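Local coordinates for protein trypsin inhibitor BGIT (PDB 1VBW) that probably blocks trypsin as a member of the potato type I family of serine protease inhibitors, at residues K6-G17 with G59-I67; V31-A42 with C48-E57. All coordinates share one frame; numbering follows the deposited sequence. Where two conformers were deposited one is given.

Interaction 1 (K6-G17 with G59-I67). With K (potassium ion), chain B; NA (sodium ion), chain C.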
loop_
_atom_site.group_PDB
_atom_site.type_symbol
_atom_site.label_atom_id
_atom_site.label_comp_id
_atom_site.label_asym_id
_atom_site.label_seq_id
_atom_site.Cartn_x
_atom_site.Cartn_y
_atom_site.Cartn_z
ATOM N N LYS A 6 -5.709 -11.128 0.319
ATOM C CA LYS A 6 -4.645 -10.611 1.144
ATOM C C LYS A 6 -4.878 -9.137 1.409
ATOM O O LYS A 6 -5.158 -8.371 0.483
ATOM C CB LYS A 6 -3.276 -10.866 0.480
ATOM C CG LYS A 6 -2.116 -10.463 1.338
ATOM C CD LYS A 6 -0.793 -10.991 0.807
ATOM C CE LYS A 6 0.363 -10.562 1.658
ATOM N NZ LYS A 6 1.662 -11.054 1.092
ATOM N N SER A 7 -4.707 -8.727 2.673
ATOM C CA SER A 7 -5.042 -7.357 2.994
ATOM C C SER A 7 -3.958 -6.572 3.741
ATOM O O SER A 7 -4.133 -5.406 4.004
ATOM C CB SER A 7 -6.387 -7.303 3.709
ATOM O OG SER A 7 -6.341 -8.119 4.811
ATOM N N SER A 8 -2.815 -7.227 4.033
ATOM C CA SER A 8 -1.672 -6.462 4.544
ATOM C C SER A 8 -0.402 -7.141 4.057
ATOM O O SER A 8 -0.366 -8.357 3.847
ATOM C CB SER A 8 -1.735 -6.298 6.069
ATOM O OG SER A 8 -0.773 -5.353 6.512
ATOM N N TRP A 9 0.599 -6.315 3.876
ATOM C CA TRP A 9 1.886 -6.738 3.297
ATOM C C TRP A 9 3.038 -6.313 4.195
ATOM O O TRP A 9 3.873 -5.474 3.840
ATOM C CB TRP A 9 2.078 -6.110 1.895
ATOM C CG TRP A 9 1.174 -6.734 0.882
ATOM C CD1 TRP A 9 1.527 -7.689 0.000
ATOM C CD2 TRP A 9 -0.224 -6.433 0.628
ATOM N NE1 TRP A 9 0.458 -8.063 -0.798
ATOM C CE2 TRP A 9 -0.629 -7.279 -0.426
ATOM C CE3 TRP A 9 -1.145 -5.537 1.153
ATOM C CZ2 TRP A 9 -1.922 -7.274 -0.938
ATOM C CZ3 TRP A 9 -2.440 -5.535 0.662
ATOM C CH2 TRP A 9 -2.825 -6.402 -0.377
ATOM N N PRO A 10 3.097 -6.885 5.397
ATOM C CA PRO A 10 4.135 -6.394 6.350
ATOM C C PRO A 10 5.530 -6.607 5.855
ATOM O O PRO A 10 6.434 -5.846 6.277
ATOM C CB PRO A 10 3.836 -7.251 7.608
ATOM C CG PRO A 10 3.146 -8.474 7.103
ATOM C CD PRO A 10 2.257 -7.928 5.968
ATOM N N GLN A 11 5.815 -7.585 5.000
ATOM C CA GLN A 11 7.165 -7.818 4.548
ATOM C C GLN A 11 7.649 -6.799 3.547
ATOM O O GLN A 11 8.845 -6.818 3.190
ATOM C CB GLN A 11 7.350 -9.220 3.935
ATOM C CG GLN A 11 7.095 -10.340 4.911
ATOM C CD GLN A 11 7.505 -11.690 4.292
ATOM O OE1 GLN A 11 8.590 -11.876 3.765
ATOM N NE2 GLN A 11 6.573 -12.630 4.289
ATOM N N LEU A 12 6.774 -5.903 3.054
ATOM C CA LEU A 12 7.221 -4.913 2.073
ATOM C C LEU A 12 7.878 -3.690 2.678
ATOM O O LEU A 12 8.444 -2.885 1.925
ATOM C CB LEU A 12 6.080 -4.541 1.141
ATOM C CG LEU A 12 5.565 -5.681 0.260
ATOM C CD1 LEU A 12 4.380 -5.225 -0.559
ATOM C CD2 LEU A 12 6.684 -6.185 -0.680
ATOM N N VAL A 13 7.880 -3.551 4.007
ATOM C CA VAL A 13 8.672 -2.452 4.568
ATOM C C VAL A 13 10.126 -2.687 4.212
ATOM O O VAL A 13 10.636 -3.788 4.218
ATOM C CB VAL A 13 8.487 -2.275 6.077
ATOM C CG1 VAL A 13 7.011 -1.982 6.365
ATOM C CG2 VAL A 13 8.993 -3.470 6.871
ATOM N N GLY A 14 10.800 -1.558 3.855
ATOM C CA GLY A 14 12.177 -1.666 3.414
ATOM C C GLY A 14 12.351 -1.908 1.954
ATOM O O GLY A 14 13.479 -1.732 1.474
ATOM N N SER A 15 11.309 -2.280 1.232
ATOM C CA SER A 15 11.321 -2.442 -0.209
ATOM C C SER A 15 11.154 -1.074 -0.872
ATOM O O SER A 15 10.745 -0.113 -0.245
ATOM C CB SER A 15 10.165 -3.370 -0.675
ATOM O OG SER A 15 10.333 -4.672 -0.101
ATOM N N THR A 16 11.423 -1.014 -2.169
ATOM C CA THR A 16 11.052 0.218 -2.883
ATOM C C THR A 16 9.553 0.244 -3.090
ATOM O O THR A 16 8.817 -0.768 -3.162
ATOM C CB THR A 16 11.711 0.277 -4.265
ATOM O OG1 THR A 16 11.148 -0.792 -5.096
ATOM C CG2 THR A 16 13.211 0.046 -4.156
ATOM N N GLY A 17 9.031 1.499 -3.224
ATOM C CA GLY A 17 7.615 1.639 -3.489
ATOM C C GLY A 17 7.164 0.948 -4.747
ATOM O O GLY A 17 6.066 0.376 -4.796
ATOM N N GLY A 59 11.911 6.961 -1.547
ATOM C CA GLY A 59 10.973 6.021 -2.174
ATOM C C GLY A 59 10.947 4.641 -1.518
ATOM O O GLY A 59 10.392 3.734 -2.140
ATOM N N ILE A 60 11.422 4.493 -0.303
ATOM C CA ILE A 60 11.440 3.212 0.419
ATOM C C ILE A 60 10.180 3.133 1.279
ATOM O O ILE A 60 9.809 4.058 1.950
ATOM C CB ILE A 60 12.711 3.096 1.273
ATOM C CG1 ILE A 60 13.960 3.132 0.368
ATOM C CG2 ILE A 60 12.670 1.841 2.109
ATOM C CD1 ILE A 60 14.043 1.973 -0.614
ATOM N N VAL A 61 9.563 1.932 1.235
ATOM C CA VAL A 61 8.364 1.714 2.046
ATOM C C VAL A 61 8.686 1.751 3.536
ATOM O O VAL A 61 9.557 1.029 4.015
ATOM C CB VAL A 61 7.746 0.361 1.656
ATOM C CG1 VAL A 61 6.469 0.068 2.477
ATOM C CG2 VAL A 61 7.410 0.291 0.186
ATOM N N ALA A 62 7.940 2.605 4.253
ATOM C CA ALA A 62 8.252 2.933 5.623
ATOM C C ALA A 62 7.113 2.623 6.580
ATOM O O ALA A 62 7.258 2.922 7.774
ATOM C CB ALA A 62 8.602 4.419 5.745
ATOM N N ARG A 63 6.016 2.078 6.092
ATOM C CA ARG A 63 4.908 1.599 6.923
ATOM C C ARG A 63 4.358 0.315 6.267
ATOM O O ARG A 63 4.456 0.201 5.029
ATOM C CB ARG A 63 3.742 2.586 7.000
ATOM C CG ARG A 63 4.114 3.993 7.494
ATOM C CD ARG A 63 4.418 3.984 9.000
ATOM N NE ARG A 63 4.605 5.342 9.491
ATOM C CZ ARG A 63 5.675 6.086 9.369
ATOM N NH1 ARG A 63 5.705 7.338 9.860
ATOM N NH2 ARG A 63 6.774 5.588 8.766
ATOM N N PRO A 64 3.779 -0.604 7.006
ATOM C CA PRO A 64 3.261 -1.884 6.370
ATOM C C PRO A 64 2.048 -1.602 5.511
ATOM O O PRO A 64 1.022 -1.132 6.029
ATOM C CB PRO A 64 2.880 -2.762 7.604
ATOM C CG PRO A 64 2.712 -1.791 8.694
ATOM C CD PRO A 64 3.579 -0.622 8.465
ATOM N N PRO A 65 2.101 -1.812 4.207
ATOM C CA PRO A 65 0.944 -1.503 3.384
ATOM C C PRO A 65 -0.253 -2.365 3.755
ATOM O O PRO A 65 -0.118 -3.574 3.895
ATOM C CB PRO A 65 1.429 -1.779 1.958
ATOM C CG PRO A 65 2.929 -1.626 2.022
ATOM C CD PRO A 65 3.272 -2.193 3.379
ATOM N N THR A 66 -1.411 -1.724 3.876
ATOM C CA THR A 66 -2.626 -2.409 4.296
ATOM C C THR A 66 -3.794 -1.847 3.493
ATOM O O THR A 66 -3.809 -0.655 3.199
ATOM C CB THR A 66 -2.797 -2.131 5.815
ATOM O OG1 THR A 66 -1.605 -2.651 6.481
ATOM C CG2 THR A 66 -4.000 -2.870 6.334
ATOM N N ILE A 67 -4.783 -2.668 3.190
ATOM C CA ILE A 67 -6.021 -2.172 2.586
ATOM C C ILE A 67 -6.661 -1.146 3.508
ATOM O O ILE A 67 -6.746 -1.301 4.733
ATOM C CB ILE A 67 -7.007 -3.298 2.304
ATOM C CG1 ILE A 67 -6.481 -4.235 1.211
ATOM C CG2 ILE A 67 -8.371 -2.734 1.941
ATOM C CD1 ILE A 67 -7.399 -5.401 0.855
HETATM K K K B . 11.089 -6.302 4.216
HETATM NA NA NA C . -4.497 1.884 2.573
HETATM O O HOH W 1 11.943 -5.510 1.799
HETATM O O HOH W 2 12.045 -8.209 3.063
HETATM O O HOH W 3 12.993 -6.070 5.943
HETATM O O HOH W 4 -3.585 2.100 5.136
#

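Interaction 2 (V31-A42 with C48-E57)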
loop_
_atom_site.group_PDB
_atom_site.type_symbol
_atom_site.label_atom_id
_atom_site.label_comp_id
_atom_site.label_asym_id
_atom_site.label_seq_id
_atom_site.Cartn_x
_atom_site.Cartn_y
_atom_site.Cartn_z
ATOM N N VAL A 31 -7.136 -4.603 -5.588
ATOM C CA VAL A 31 -6.651 -3.352 -5.011
ATOM C C VAL A 31 -5.724 -2.646 -5.997
ATOM O O VAL A 31 -5.074 -3.252 -6.833
ATOM C CB VAL A 31 -5.926 -3.550 -3.670
ATOM C CG1 VAL A 31 -6.809 -4.305 -2.681
ATOM C CG2 VAL A 31 -4.577 -4.219 -3.833
ATOM N N ARG A 32 -5.641 -1.336 -5.794
ATOM C CA ARG A 32 -4.643 -0.495 -6.426
ATOM C C ARG A 32 -3.801 0.122 -5.342
ATOM O O ARG A 32 -4.330 0.676 -4.350
ATOM C CB ARG A 32 -5.337 0.618 -7.263
ATOM C CG ARG A 32 -4.366 1.653 -7.779
ATOM C CD ARG A 32 -5.020 2.595 -8.786
ATOM N NE ARG A 32 -4.163 3.700 -9.139
ATOM C CZ ARG A 32 -4.167 4.914 -8.553
ATOM N NH1 ARG A 32 -5.090 5.211 -7.632
ATOM N NH2 ARG A 32 -3.289 5.817 -8.934
ATOM N N ALA A 33 -2.471 0.024 -5.516
ATOM C CA ALA A 33 -1.536 0.605 -4.566
ATOM C C ALA A 33 -1.218 2.034 -4.989
ATOM O O ALA A 33 -0.934 2.324 -6.155
ATOM C CB ALA A 33 -0.280 -0.236 -4.535
ATOM N N VAL A 34 -1.200 2.923 -4.016
ATOM C CA VAL A 34 -1.029 4.367 -4.151
ATOM C C VAL A 34 0.250 4.751 -3.412
ATOM O O VAL A 34 0.243 4.604 -2.206
ATOM C CB VAL A 34 -2.252 5.112 -3.594
ATOM C CG1 VAL A 34 -2.530 4.804 -2.151
ATOM C CG2 VAL A 34 -2.136 6.627 -3.839
ATOM N N ILE A 35 1.297 5.240 -4.084
ATOM C CA ILE A 35 2.530 5.661 -3.442
ATOM C C ILE A 35 2.355 7.066 -2.880
ATOM O O ILE A 35 1.987 7.971 -3.632
ATOM C CB ILE A 35 3.706 5.666 -4.455
ATOM C CG1 ILE A 35 3.781 4.314 -5.127
ATOM C CG2 ILE A 35 4.954 6.111 -3.729
ATOM C CD1 ILE A 35 4.305 3.274 -4.166
ATOM N N ILE A 36 2.630 7.256 -1.609
ATOM C CA ILE A 36 2.441 8.538 -0.960
ATOM C C ILE A 36 3.603 8.763 -0.004
ATOM O O ILE A 36 3.955 7.863 0.754
ATOM C CB ILE A 36 1.150 8.631 -0.120
ATOM C CG1 ILE A 36 -0.065 8.160 -0.879
ATOM C CG2 ILE A 36 1.015 10.070 0.346
ATOM C CD1 ILE A 36 -1.319 8.131 -0.016
ATOM N N LYS A 37 4.175 9.950 -0.014
ATOM C CA LYS A 37 5.277 10.236 0.896
ATOM C C LYS A 37 4.767 10.335 2.327
ATOM O O LYS A 37 3.766 11.026 2.600
ATOM C CB LYS A 37 5.969 11.568 0.542
ATOM C CG LYS A 37 7.229 11.884 1.348
ATOM C CD LYS A 37 8.077 12.983 0.709
ATOM C CE LYS A 37 9.221 13.444 1.613
ATOM N NZ LYS A 37 9.398 14.918 1.582
ATOM N N VAL A 38 5.488 9.711 3.259
ATOM C CA VAL A 38 5.199 9.863 4.681
ATOM C C VAL A 38 5.068 11.351 5.031
ATOM O O VAL A 38 5.884 12.165 4.585
ATOM C CB VAL A 38 6.369 9.222 5.477
ATOM C CG1 VAL A 38 6.317 9.667 6.943
ATOM C CG2 VAL A 38 6.338 7.725 5.314
ATOM N N GLY A 39 4.007 11.664 5.782
ATOM C CA GLY A 39 3.768 13.007 6.238
ATOM C C GLY A 39 2.933 13.843 5.314
ATOM O O GLY A 39 2.615 15.003 5.665
ATOM N N SER A 40 2.567 13.323 4.151
ATOM C CA SER A 40 1.823 14.187 3.241
ATOM C C SER A 40 0.303 14.081 3.386
ATOM O O SER A 40 -0.358 14.960 2.773
ATOM C CB SER A 40 2.190 13.864 1.803
ATOM O OG SER A 40 1.723 12.567 1.460
ATOM N N GLY A 41 -0.171 13.170 4.194
ATOM C CA GLY A 41 -1.658 13.283 4.341
ATOM C C GLY A 41 -2.398 12.574 3.222
ATOM O O GLY A 41 -2.020 12.551 2.036
ATOM N N ALA A 42 -3.524 12.022 3.572
ATOM C CA ALA A 42 -4.396 11.289 2.631
ATOM C C ALA A 42 -5.749 11.208 3.312
ATOM O O ALA A 42 -5.855 11.285 4.545
ATOM C CB ALA A 42 -3.859 9.907 2.329
ATOM N N CYS A 48 -11.950 -0.466 0.438
ATOM C CA CYS A 48 -11.479 -1.818 0.290
ATOM C C CYS A 48 -10.594 -2.041 -0.933
ATOM O O CYS A 48 -9.964 -3.082 -1.037
ATOM C CB CYS A 48 -12.613 -2.859 0.204
ATOM S SG CYS A 48 -13.448 -3.140 1.777
ATOM N N ASP A 49 -10.602 -1.064 -1.853
ATOM C CA ASP A 49 -9.909 -1.196 -3.124
ATOM C C ASP A 49 -8.581 -0.441 -3.156
ATOM O O ASP A 49 -7.941 -0.388 -4.216
ATOM C CB ASP A 49 -10.803 -0.689 -4.278
ATOM C CG ASP A 49 -11.262 0.736 -4.068
ATOM O OD1 ASP A 49 -10.976 1.589 -4.942
ATOM O OD2 ASP A 49 -11.969 1.003 -3.093
ATOM N N ARG A 50 -8.171 0.127 -2.027
ATOM C CA ARG A 50 -7.013 1.006 -1.957
ATOM C C ARG A 50 -5.974 0.440 -0.979
ATOM O O ARG A 50 -6.343 0.014 0.107
ATOM C CB ARG A 50 -7.468 2.363 -1.419
ATOM C CG ARG A 50 -6.383 3.424 -1.303
ATOM C CD ARG A 50 -6.938 4.777 -0.886
ATOM N NE ARG A 50 -7.658 4.712 0.376
ATOM C CZ ARG A 50 -8.569 5.599 0.765
ATOM N NH1 ARG A 50 -9.158 5.471 1.959
ATOM N NH2 ARG A 50 -8.926 6.600 -0.050
ATOM N N VAL A 51 -4.714 0.509 -1.386
ATOM C CA VAL A 51 -3.584 0.209 -0.487
ATOM C C VAL A 51 -2.626 1.392 -0.572
ATOM O O VAL A 51 -1.937 1.540 -1.587
ATOM C CB VAL A 51 -2.893 -1.106 -0.816
ATOM C CG1 VAL A 51 -1.681 -1.311 0.097
ATOM C CG2 VAL A 51 -3.840 -2.289 -0.677
ATOM N N ARG A 52 -2.553 2.167 0.478
ATOM C CA ARG A 52 -1.545 3.223 0.559
ATOM C C ARG A 52 -0.175 2.638 0.831
ATOM O O ARG A 52 -0.036 1.829 1.762
ATOM C CB ARG A 52 -1.950 4.229 1.632
ATOM C CG ARG A 52 -3.209 4.969 1.169
ATOM C CD ARG A 52 -3.726 5.951 2.150
ATOM N NE ARG A 52 -4.724 6.753 1.428
ATOM C CZ ARG A 52 -5.744 7.102 2.246
ATOM N NH1 ARG A 52 -5.651 6.667 3.474
ATOM N NH2 ARG A 52 -6.621 7.838 1.696
ATOM N N VAL A 53 0.792 3.054 0.077
ATOM C CA VAL A 53 2.170 2.664 0.216
ATOM C C VAL A 53 2.955 3.912 0.627
ATOM O O VAL A 53 3.241 4.746 -0.203
ATOM C CB VAL A 53 2.725 2.033 -1.054
ATOM C CG1 VAL A 53 4.181 1.620 -0.844
ATOM C CG2 VAL A 53 1.884 0.812 -1.463
ATOM N N TRP A 54 3.220 3.993 1.945
ATOM C CA TRP A 54 3.847 5.179 2.503
ATOM C C TRP A 54 5.367 5.062 2.371
ATOM O O TRP A 54 5.931 4.083 2.861
ATOM C CB TRP A 54 3.476 5.324 3.967
ATOM C CG TRP A 54 2.019 5.618 4.191
ATOM C CD1 TRP A 54 1.034 4.735 4.569
ATOM C CD2 TRP A 54 1.424 6.913 4.101
ATOM N NE1 TRP A 54 -0.171 5.418 4.691
ATOM C CE2 TRP A 54 0.046 6.751 4.416
ATOM C CE3 TRP A 54 1.888 8.178 3.793
ATOM C CZ2 TRP A 54 -0.857 7.832 4.410
ATOM C CZ3 TRP A 54 1.008 9.255 3.796
ATOM C CH2 TRP A 54 -0.334 9.057 4.114
ATOM N N VAL A 55 5.983 6.052 1.744
ATOM C CA VAL A 55 7.405 5.949 1.399
ATOM C C VAL A 55 8.175 7.135 1.974
ATOM O O VAL A 55 7.682 8.238 2.227
ATOM C CB VAL A 55 7.626 5.867 -0.096
ATOM C CG1 VAL A 55 7.010 4.577 -0.666
ATOM C CG2 VAL A 55 7.140 7.080 -0.841
ATOM N N THR A 56 9.488 6.878 2.151
ATOM C CA THR A 56 10.440 7.925 2.504
ATOM C C THR A 56 10.694 8.824 1.289
ATOM O O THR A 56 10.266 8.586 0.166
ATOM C CB THR A 56 11.769 7.319 2.961
ATOM O OG1 THR A 56 12.400 6.782 1.786
ATOM C CG2 THR A 56 11.596 6.288 4.039
ATOM N N GLU A 57 11.529 9.848 1.517
ATOM C CA GLU A 57 11.975 10.741 0.436
ATOM C C GLU A 57 12.787 10.023 -0.621
ATOM O O GLU A 57 12.928 10.518 -1.746
ATOM C CB GLU A 57 12.702 11.902 1.151
ATOM C CG GLU A 57 13.902 11.568 2.020
ATOM C CD GLU A 57 13.684 10.809 3.313
ATOM O OE1 GLU A 57 12.526 10.703 3.825
ATOM O OE2 GLU A 57 14.634 10.210 3.881
#

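Interaction 1 (K6-G17 with G59-I67)
Ser8 with Thr66 and Thr16 with Ile60 make two isolated beta bridges between antiparallel loops, and the pairing slips by two residues between them. At the first bridge, Ile67 N bonds to Ser7 O and Trp9 N to Pro65 O (2.8 Å), while Ser8 OG lies 2.8 Å from Thr66 OG1, a hydroxyl pair in which either could donate. Pro65 O also meets the Trp9 ring in its plane, 3.5 Å from CE3. Proline suits position 65, where the backbone nitrogen needs no partner and CD can rest near Trp9 O. In this potato-inhibitor fold the indole packs on Ile24 of helix 17-27 and Val51 of strand 50-55, its NE1 bonded to Glu27. Beyond the slip, Gly14 N reaches Val61 O in a nearly straight bond (178° at the hydrogen), and Val61 N answers to Ser15 O. Val61, branched and apolar, presses CB to 3.3 Å from Leu12 O; CG1, anti to the backbone N (chi1 -180°), faces Val13 CA. The type II turn Leu12–Ser15 needs glycine at position 14 for its positive phi, and beside it Gln11 O and Val13 O bind potassium. Ile60 lays CG2 3.6 Å from Ser15 O and sends CD1 to Thr16 CG2; with an alanine here, Ser15 O would probably lose that apolar cover and the Thr16 methyl its neighbour. Gly17 N, starting the helix, bonds to Gly59 O.

Interaction 2 (V31-A42 with C48-E57)
Cys48 O touches Val31 CG1 where the two segments come together, and Cys48 itself is tied by a disulfide to Cys3. From here strands 32-37 and 50-55 run parallel, their axes 28° apart, as the parallel pair of the potato-inhibitor sheet, with 50-55 in the middle; the long connection between them is, as in relatives, probably the protease-binding loop. Asp49 O takes the first rung from Arg32 N, and its carboxylate pairs with Arg47. Arg50 stands on the same face as Val34, and its guanidinium reaches Asp45 and the C-terminal carboxylate of Gly68, partners that suit a long, charged side chain. Val51, on the other face, turns CG2 to Val31 CG2 (3.8 Å) in the apolar layer against helix 17-27, while its N and O bond to Arg32 O and Val34 N. Arg52 serves two ends: CG packs 3.4 Å from Val34 CG1, and the guanidinium, bonded to Thr43 O, has Ala42 CB centred over one face, 3.4 Å from CZ, and Arg50 CZ over the opposite face, toward its rim. The two guanidinium groups lie face to face without bonding each other; through Thr43 and Asp45 they probably help hold the loop, as arginines do in relatives. Val53 goes back to the helix side, where CB meets Ile35 CD1 (3.7 Å). Trp54 lies alongside Ile36: with CG anti to the carbonyl carbon (chi1 -67°), Ile36 CB sits over one face of its ring, toward the rim, CZ3 is 3.5 Å from Ile36 CG2, and the Lys37–Val38 peptide meets the ring edge in plane. Val55 receives Val38 N at its O (2.8 Å), the last rung. Beyond it, Glu57 CB meets Lys37 CE at 3.8 Å, whereas the charged ends stay apart, Lys37 NZ lying 5.7 Å from Glu57 OE1.

In the fold
From the N terminus the chain first lays down 6-17, the loop that leads into helix 17-27. Strand 32-37 follows, then the exposed connection, and 48-57 returns beside it, so interaction 2 closes a short loop. Only afterwards does 59-67 come back to the starting loop; interaction 1 therefore closes a much longer loop that encloses the whole of interaction 2, and the two do not cross. They meet directly: Ala62 N probably bonds to Trp54 O (2.9 Å), and Gly17 O packs against Ile35 CD1. Strand 66-67 also borders strand 50-55 antiparallel, so together the contacts tie the N-terminal loop, helix and C-terminal strand to the parallel pair.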